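Putative glycoside hydrolase (Parabacteroides distasonis ATCC 8503, PDB 3GYC) is a putative glycoside hydrolase of the cellulase-like TIM-barrel family that probably hydrolyses glycosidic bonds in carbohydrates, its substrate not being established. Local coordinates at residues A[20-25]-A[52-57]; A[110-115]-A[151-156]. One frame throughout, in Å; residues are numbered along the deposited sequence.

Interaction 1: residues A[20-25]-A[52-57]; sequences TMWDFS and NAIRID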
# COMPACT_ATOMS: atom_id res chain seq x y z
N THR A 20 7.79 -2.54 1.80
CA THR A 20 7.55 -2.38 0.40
C THR A 20 6.18 -3.01 -0.01
O THR A 20 5.80 -4.02 0.53
CB THR A 20 8.64 -3.02 -0.45
OG1 THR A 20 8.32 -2.75 -1.80
CG2 THR A 20 8.70 -4.56 -0.31
N MSE A 21 5.47 -2.35 -0.91
CA MSE A 21 4.24 -2.85 -1.50
C MSE A 21 4.56 -3.82 -2.65
O MSE A 21 5.18 -3.41 -3.66
CB MSE A 21 3.43 -1.71 -2.09
CG MSE A 21 2.17 -2.20 -2.78
SE MSE A 21 1.46 -0.84 -3.90
CE MSE A 21 2.77 -0.95 -5.35
N TRP A 22 4.24 -5.10 -2.44
CA TRP A 22 4.29 -6.11 -3.51
C TRP A 22 2.89 -6.46 -4.03
O TRP A 22 2.74 -7.35 -4.90
CB TRP A 22 5.10 -7.32 -3.08
CG TRP A 22 6.61 -7.13 -3.19
CD1 TRP A 22 7.27 -5.97 -3.46
CD2 TRP A 22 7.65 -8.11 -2.91
NE1 TRP A 22 8.65 -6.18 -3.47
CE2 TRP A 22 8.89 -7.48 -3.16
CE3 TRP A 22 7.64 -9.47 -2.63
CZ2 TRP A 22 10.10 -8.14 -3.01
CZ3 TRP A 22 8.82 -10.11 -2.50
CH2 TRP A 22 10.04 -9.45 -2.68
N ASP A 23 1.89 -5.72 -3.53
CA ASP A 23 0.53 -5.67 -4.06
C ASP A 23 0.00 -7.06 -4.49
O ASP A 23 -0.01 -7.98 -3.69
CB ASP A 23 0.48 -4.61 -5.19
CG ASP A 23 1.59 -4.84 -6.28
OD1 ASP A 23 2.74 -4.38 -6.05
OD2 ASP A 23 1.32 -5.51 -7.31
N PHE A 24 -0.44 -7.19 -5.73
CA PHE A 24 -0.89 -8.46 -6.29
C PHE A 24 0.19 -9.04 -7.22
O PHE A 24 0.05 -10.15 -7.74
CB PHE A 24 -2.27 -8.30 -6.96
CG PHE A 24 -2.46 -7.00 -7.70
CD1 PHE A 24 -2.12 -6.88 -9.05
CD2 PHE A 24 -3.01 -5.90 -7.06
CE1 PHE A 24 -2.34 -5.64 -9.74
CE2 PHE A 24 -3.22 -4.69 -7.73
CZ PHE A 24 -2.87 -4.58 -9.07
N SER A 25 1.34 -8.33 -7.36
CA SER A 25 2.42 -8.83 -8.20
C SER A 25 3.09 -10.11 -7.63
O SER A 25 3.53 -10.95 -8.39
CB SER A 25 3.45 -7.74 -8.44
OG SER A 25 2.91 -6.59 -9.09
N ASN A 52 12.27 -5.12 5.75
CA ASN A 52 11.82 -6.19 6.64
C ASN A 52 10.30 -6.27 6.80
O ASN A 52 9.80 -6.88 7.72
CB ASN A 52 12.57 -6.19 7.98
CG ASN A 52 12.41 -4.91 8.77
OD1 ASN A 52 11.85 -3.91 8.27
ND2 ASN A 52 12.86 -4.95 10.03
N ALA A 53 9.56 -5.67 5.86
CA ALA A 53 8.10 -5.78 5.83
C ALA A 53 7.63 -5.66 4.36
O ALA A 53 8.31 -5.05 3.53
CB ALA A 53 7.44 -4.68 6.72
N ILE A 54 6.50 -6.28 4.05
CA ILE A 54 5.89 -6.25 2.72
C ILE A 54 4.39 -6.09 2.91
O ILE A 54 3.81 -6.65 3.83
CB ILE A 54 6.15 -7.58 1.97
CG1 ILE A 54 7.64 -7.94 1.96
CG2 ILE A 54 5.64 -7.52 0.57
CD1 ILE A 54 7.98 -9.40 1.43
N ARG A 55 3.77 -5.29 2.06
CA ARG A 55 2.32 -5.14 2.01
C ARG A 55 1.83 -5.92 0.78
O ARG A 55 2.29 -5.68 -0.33
CB ARG A 55 1.98 -3.66 1.89
CG ARG A 55 0.53 -3.40 1.65
CD ARG A 55 0.30 -2.02 1.31
NE ARG A 55 -1.09 -1.77 1.00
CZ ARG A 55 -1.51 -0.93 0.06
NH1 ARG A 55 -0.64 -0.30 -0.74
NH2 ARG A 55 -2.81 -0.79 -0.16
N ILE A 56 0.94 -6.90 0.97
CA ILE A 56 0.50 -7.66 -0.16
C ILE A 56 -1.02 -7.75 -0.21
O ILE A 56 -1.73 -7.54 0.78
CB ILE A 56 1.05 -9.10 -0.18
CG1 ILE A 56 0.60 -9.93 1.05
CG2 ILE A 56 2.53 -9.15 -0.29
CD1 ILE A 56 0.98 -11.40 0.98
N ASP A 57 -1.48 -8.09 -1.39
CA ASP A 57 -2.90 -8.40 -1.57
C ASP A 57 -3.11 -9.85 -1.12
O ASP A 57 -2.41 -10.78 -1.59
CB ASP A 57 -3.29 -8.23 -3.02
CG ASP A 57 -4.82 -8.24 -3.21
OD1 ASP A 57 -5.53 -8.88 -2.40
OD2 ASP A 57 -5.30 -7.53 -4.10
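Backbone hydrogen bonds join the parallel strands 20-23 and 53-57, whose short axes approach to 4.5 Å. Thr20 N donates to Ala53 O, and Arg55 N comes back to Thr20 O at 2.8 Å, arriving from above the carbonyl plane. Arg55 O then takes two donors: Trp22 N, 2.9 Å away and nearly along the C=O axis, and Asp23 N through a weak bond. Two successive amides on one carbonyl make a beta bulge, so the register slips by one: Thr20 and Met21 pair with Ile54 and Arg55, but Asp23 pairs with Ile56. Past the bulge, Asp57 N reaches Asp23 O at 2.7 Å in a nearly straight bond (168°).

These are the first two strands of a parallel beta/alpha barrel of the TIM type. Thr20 and Ile54 turn to the face covered by helices 39-48 and 95-105, while Met21 and Arg55 turn to the barrel interior.

The apolar packing centres on Ile54. Its CG2, anti to the backbone N, lies 3.7 Å from Trp22 CB, and its CD1 sits 4.0 Å above one face of the Trp22 indole, towards the rim by CE3 and CZ3. The indole NE1 bonds Cys349 O.

Among the polar groups, Arg55 runs extended from CG to NE alongside Met21, a selenomethionine whose SE comes within 3.8 Å of Arg55 NH1. The guanidinium is held by a salt bridge to Glu305 and a hydrogen bond to Asn160. Asp23 OD2 caps the start of helix 25-28: its syn lone pair takes Ser25 OG at 2.6 Å, while Ser25 N meets it from above the carboxylate plane. The Phe24 and Asp57 side chains cross obliquely, ring and carboxylate planes 70° apart; Asp57 OD1 accepts Tyr59 N, and OD2 Trp115 N.

Interaction 2: residues A[110-115]-A[151-156]; sequences VGLSSW and DTILYV. With EDO (1,2-ethanediol), chain F.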
# COMPACT_ATOMS: atom_id res chain seq x y z
N VAL A 110 4.30 -8.97 7.44
CA VAL A 110 3.43 -8.72 6.28
C VAL A 110 2.13 -8.01 6.61
O VAL A 110 1.34 -8.47 7.42
CB VAL A 110 3.11 -10.05 5.53
CG1 VAL A 110 2.25 -9.75 4.30
CG2 VAL A 110 4.44 -10.76 5.16
N GLY A 111 1.90 -6.89 5.95
CA GLY A 111 0.65 -6.19 6.03
C GLY A 111 -0.26 -6.71 4.92
O GLY A 111 0.16 -6.80 3.76
N LEU A 112 -1.50 -7.03 5.28
CA LEU A 112 -2.45 -7.50 4.28
C LEU A 112 -3.37 -6.37 3.87
O LEU A 112 -3.80 -5.54 4.69
CB LEU A 112 -3.29 -8.64 4.84
CG LEU A 112 -2.53 -9.86 5.32
CD1 LEU A 112 -3.58 -10.87 5.88
CD2 LEU A 112 -1.60 -10.49 4.24
N SER A 113 -3.68 -6.35 2.59
CA SER A 113 -4.63 -5.42 2.02
C SER A 113 -5.33 -6.17 0.89
O SER A 113 -5.09 -7.37 0.68
CB SER A 113 -3.87 -4.19 1.48
OG SER A 113 -4.77 -3.16 1.10
N SER A 114 -6.14 -5.45 0.12
CA SER A 114 -6.68 -6.01 -1.14
C SER A 114 -7.10 -4.92 -2.10
O SER A 114 -7.56 -3.84 -1.68
CB SER A 114 -7.88 -6.94 -0.92
OG SER A 114 -8.08 -7.70 -2.12
N TRP A 115 -6.89 -5.21 -3.37
CA TRP A 115 -7.34 -4.42 -4.50
C TRP A 115 -8.58 -5.11 -5.13
O TRP A 115 -9.08 -4.66 -6.16
CB TRP A 115 -6.22 -4.27 -5.53
CG TRP A 115 -5.13 -3.36 -5.13
CD1 TRP A 115 -4.85 -2.12 -5.63
CD2 TRP A 115 -4.08 -3.64 -4.14
NE1 TRP A 115 -3.68 -1.63 -5.04
CE2 TRP A 115 -3.23 -2.52 -4.11
CE3 TRP A 115 -3.80 -4.72 -3.29
CZ2 TRP A 115 -2.11 -2.44 -3.25
CZ3 TRP A 115 -2.72 -4.64 -2.46
CH2 TRP A 115 -1.89 -3.49 -2.43
N ASP A 151 1.17 -14.52 13.49
CA ASP A 151 2.17 -13.60 14.06
C ASP A 151 3.06 -12.93 13.01
O ASP A 151 3.74 -11.95 13.31
CB ASP A 151 3.03 -14.30 15.09
CG ASP A 151 2.21 -14.76 16.28
OD1 ASP A 151 1.31 -13.98 16.70
OD2 ASP A 151 2.42 -15.91 16.76
N THR A 152 3.03 -13.43 11.77
CA THR A 152 3.76 -12.79 10.66
C THR A 152 2.99 -11.59 10.10
O THR A 152 3.57 -10.77 9.43
CB THR A 152 4.02 -13.83 9.57
OG1 THR A 152 5.01 -14.77 10.05
CG2 THR A 152 4.49 -13.20 8.27
N ILE A 153 1.69 -11.50 10.39
CA ILE A 153 0.87 -10.44 9.89
C ILE A 153 1.01 -9.23 10.81
O ILE A 153 0.87 -9.32 12.03
CB ILE A 153 -0.62 -10.87 9.78
CG1 ILE A 153 -0.75 -12.10 8.85
CG2 ILE A 153 -1.48 -9.68 9.35
CD1 ILE A 153 -0.07 -12.00 7.48
N LEU A 154 1.30 -8.10 10.17
CA LEU A 154 1.57 -6.85 10.87
C LEU A 154 0.29 -6.04 11.10
O LEU A 154 0.06 -5.49 12.17
CB LEU A 154 2.53 -6.06 9.99
CG LEU A 154 3.16 -4.82 10.50
CD1 LEU A 154 4.01 -5.16 11.75
CD2 LEU A 154 3.99 -4.22 9.31
N TYR A 155 -0.54 -6.00 10.08
CA TYR A 155 -1.79 -5.28 10.13
C TYR A 155 -2.69 -5.80 9.03
O TYR A 155 -2.24 -6.47 8.12
CB TYR A 155 -1.59 -3.76 9.96
CG TYR A 155 -1.08 -3.27 8.62
CD1 TYR A 155 -1.96 -3.09 7.56
CD2 TYR A 155 0.26 -2.96 8.40
CE1 TYR A 155 -1.52 -2.63 6.32
CE2 TYR A 155 0.71 -2.52 7.13
CZ TYR A 155 -0.19 -2.33 6.12
OH TYR A 155 0.15 -1.87 4.89
N VAL A 156 -3.98 -5.45 9.13
CA VAL A 156 -4.95 -5.85 8.13
C VAL A 156 -5.68 -4.61 7.70
O VAL A 156 -6.36 -3.97 8.52
CB VAL A 156 -5.95 -6.91 8.65
CG1 VAL A 156 -7.06 -7.22 7.58
CG2 VAL A 156 -5.20 -8.15 9.09
C1 EDO F . -9.55 -4.40 -9.26
O1 EDO F . -8.25 -4.78 -8.74
C2 EDO F . -9.76 -4.82 -10.73
O2 EDO F . -9.33 -6.18 -11.01
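Thr152, at the end of a short 3-10 turn, makes the first link to strand 110-113: its O accepts Val110 N at 2.8 Å, nearly along the C=O axis, and its CG2 lies 4.0 Å from Val110 CG2, the two side chains pointing the same way. Ile153 opens the strand. Its CA makes a C-H...O contact with Val110 O, while chi2 of -50° folds CD1 back until it lies 3.9 Å from Leu112 CD2, the two side chains crossing at about a right angle. Leu154 N then bonds to the same Val110 O at 2.8 Å, from well above the carbonyl plane, and Leu154 CB packs against that oxygen. With psi at -43°, Leu154 kinks the chain, and four residues, Ile153 to Val156, run beside three, Val110 to Leu112.

Tyr155 accepts Leu112 N on its O at 3.0 Å, in the carbonyl plane. Its CG takes the crowded position between backbone N and carbonyl carbon (chi1 67°), which lays the ring flat against the neighbouring strand: Gly111 CA stands over the ring centre, 3.9 Å from the centroid, a CH-pi contact. A side chain at Gly111 would run into CE2 of this ring. An alanine at Tyr155 would remove the ring over Gly111 CA, and would probably loosen the packing of the two strands there. Val156 pairs with Leu112, its CA near Leu112 O.

The two strands belong to one beta-alpha-beta unit, whose crossover helix 130-146 packs on Leu112 and Val156 through Trp137. Helix 95-105 covers Val110 and Ile153 through Leu100, and strand 53-57 flanks strand 110-113 on its other edge.

Overall arrangement
Interactions 1 and 2 are the first and third strand pairings of one barrel wall, joined by that of strands 53-57 and 109-113, their centres about 9 Å apart. Ile54 O accepts Gly111 N at 2.9 Å, which carries the sheet from one contact to the other. At the C-terminal ends of the strands, Asp57 OD1 lies 2.8 Å from Ser114 OG, a probable hydrogen bond, and the Phe24 and Trp115 rings meet edge-to-face. That end holds the active site in TIM-barrel hydrolases, and a 1,2-ethanediol, probably from the crystallisation liquor, lies there, its O1 2.7 Å from Trp115 O. The same molecule is about 5 Å from the Phe24 side chain (nearest atoms), consistent with a pocket.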